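Long-range contact in C. albicans actin interacting protein Aip5 (Candida albicans SC5314, PDB 6M4C), which interacts with actin and probably promotes filament nucleation together with the polarisome complex during filamentous growth: residues V12-S17 / F42-L47. Numbering follows the deposited sequence.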
# COMPACT_ATOMS: atom_id res chain seq x y z
N VAL A 12 3.85 9.94 3.95
CA VAL A 12 4.42 8.98 4.88
C VAL A 12 4.12 7.56 4.40
O VAL A 12 3.00 7.24 4.03
CB VAL A 12 3.95 9.22 6.32
CG1 VAL A 12 4.42 8.10 7.24
CG2 VAL A 12 4.37 10.60 6.84
N TYR A 13 5.14 6.70 4.37
CA TYR A 13 4.94 5.35 3.87
C TYR A 13 5.40 4.38 4.93
O TYR A 13 6.36 4.68 5.64
CB TYR A 13 5.78 5.05 2.63
CG TYR A 13 5.57 6.00 1.48
CD1 TYR A 13 4.41 5.96 0.73
CD2 TYR A 13 6.52 6.95 1.15
CE1 TYR A 13 4.21 6.83 -0.33
CE2 TYR A 13 6.32 7.84 0.12
CZ TYR A 13 5.16 7.78 -0.63
OH TYR A 13 4.97 8.68 -1.65
N ILE A 14 4.68 3.26 5.01
CA ILE A 14 5.21 2.04 5.58
C ILE A 14 5.79 1.19 4.46
O ILE A 14 5.06 0.73 3.58
CB ILE A 14 4.14 1.29 6.37
CG1 ILE A 14 3.68 2.13 7.56
CG2 ILE A 14 4.69 -0.04 6.82
CD1 ILE A 14 2.90 1.36 8.59
N PHE A 15 7.11 1.00 4.50
CA PHE A 15 7.79 0.08 3.60
C PHE A 15 7.64 -1.31 4.20
O PHE A 15 7.75 -1.46 5.41
CB PHE A 15 9.25 0.52 3.40
CG PHE A 15 9.47 1.58 2.36
CD1 PHE A 15 8.52 2.57 2.10
CD2 PHE A 15 10.63 1.60 1.60
CE1 PHE A 15 8.74 3.56 1.15
CE2 PHE A 15 10.84 2.58 0.64
CZ PHE A 15 9.91 3.57 0.42
N THR A 16 7.30 -2.28 3.34
CA THR A 16 7.06 -3.63 3.83
C THR A 16 7.11 -4.64 2.68
O THR A 16 7.36 -4.28 1.52
CB THR A 16 5.74 -3.73 4.59
OG1 THR A 16 5.77 -5.00 5.24
CG2 THR A 16 4.52 -3.65 3.70
N SER A 17 6.89 -5.92 3.03
CA SER A 17 6.79 -6.97 2.03
C SER A 17 5.67 -7.94 2.37
O SER A 17 5.74 -8.63 3.38
CB SER A 17 8.10 -7.68 1.85
OG SER A 17 8.01 -8.67 0.83
N PHE A 42 -0.91 7.38 6.17
CA PHE A 42 0.18 6.67 5.50
C PHE A 42 -0.31 5.73 4.38
O PHE A 42 -1.42 5.22 4.41
CB PHE A 42 0.98 5.90 6.54
CG PHE A 42 0.29 4.67 7.07
CD1 PHE A 42 0.43 3.46 6.42
CD2 PHE A 42 -0.49 4.73 8.21
CE1 PHE A 42 -0.18 2.31 6.92
CE2 PHE A 42 -1.12 3.58 8.69
CZ PHE A 42 -0.97 2.38 8.04
N GLU A 43 0.55 5.50 3.37
CA GLU A 43 0.31 4.48 2.35
C GLU A 43 1.40 3.43 2.48
O GLU A 43 2.54 3.78 2.80
CB GLU A 43 0.40 5.06 0.94
CG GLU A 43 -0.67 6.05 0.53
CD GLU A 43 -0.42 6.72 -0.82
OE1 GLU A 43 0.13 6.04 -1.71
OE2 GLU A 43 -0.78 7.91 -0.98
N TYR A 44 1.05 2.16 2.22
CA TYR A 44 2.00 1.05 2.15
C TYR A 44 2.74 1.05 0.81
O TYR A 44 2.24 1.54 -0.20
CB TYR A 44 1.27 -0.28 2.29
CG TYR A 44 0.94 -0.70 3.69
CD1 TYR A 44 1.90 -1.26 4.50
CD2 TYR A 44 -0.35 -0.59 4.19
CE1 TYR A 44 1.60 -1.70 5.79
CE2 TYR A 44 -0.66 -0.99 5.48
CZ TYR A 44 0.32 -1.56 6.28
OH TYR A 44 0.05 -2.01 7.55
N ARG A 45 3.99 0.55 0.83
CA ARG A 45 4.80 0.31 -0.37
C ARG A 45 5.34 -1.10 -0.25
O ARG A 45 5.83 -1.47 0.82
CB ARG A 45 5.96 1.30 -0.48
CG ARG A 45 5.55 2.74 -0.74
CD ARG A 45 5.42 3.00 -2.21
NE ARG A 45 5.67 4.41 -2.42
CZ ARG A 45 6.89 4.96 -2.47
NH1 ARG A 45 7.95 4.18 -2.38
NH2 ARG A 45 7.03 6.26 -2.64
N ASP A 46 5.16 -1.90 -1.32
CA ASP A 46 5.61 -3.28 -1.37
C ASP A 46 6.97 -3.33 -2.07
O ASP A 46 7.18 -2.70 -3.10
CB ASP A 46 4.60 -4.16 -2.10
CG ASP A 46 4.70 -5.66 -1.85
OD1 ASP A 46 4.89 -6.06 -0.67
OD2 ASP A 46 4.54 -6.42 -2.83
N LEU A 47 7.91 -4.08 -1.48
CA LEU A 47 9.25 -4.15 -2.03
C LEU A 47 9.36 -5.32 -2.99
O LEU A 47 10.45 -5.68 -3.43
CB LEU A 47 10.24 -4.28 -0.86
CG LEU A 47 10.95 -2.99 -0.45
CD1 LEU A 47 9.94 -1.90 -0.12
CD2 LEU A 47 11.89 -3.24 0.71
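Tyr13 and Ile14 pair in parallel with Glu43 and Tyr44, joining strands 12-16 and 43-46 as the two strands of a right-handed beta-alpha-beta unit whose crossover is helix 22-36, the opening element of a thioredoxin-like fold. Strand 43-46 forms one margin of the chain's four-stranded mixed sheet, and strand 12-16 also bonds to strand 68-71 on its far side.

Five backbone hydrogen bonds join the segments, the donor switching strand at each step: Glu43 N to Val12 O, Ile14 N to Glu43 O, Arg45 N to Ile14 O, Thr16 N to Arg45 O and Leu47 N to Thr16 O, the last at 3.1 Å. Beside these, Tyr13 CA lies 3.1 Å from Glu43 O in a CA-H...O contact.

Apolar contacts line the face turned to helix 22-36. Ile14 CD1 sits over one face of the Phe42 ring, 4.0 Å from its centroid, as a CH-pi contact, while Ile14 CG2 meets Tyr44 CE1 at 3.7 Å. Thr16 CG2 touches Tyr44 CD1 at 3.6 Å, leaving OG1 anti to the backbone N (chi1 -168°) and hydrogen-bonded to Ser28 OG of the helix. Tyr44 also packs on Leu18 of the second subunit.

On the opposite face, Arg45 runs between Tyr13 and Phe15, and helix 51-60 packs on Phe15 and Leu47. A bend at chi2 (-88°) carries the guanidinium over the Tyr13 ring in a cation-pi contact, CZ 3.8 Å from the centroid. The two planes are inclined by 45°, and NH1 reaches the other aromatic neighbour, 3.5 Å from Phe15 CZ.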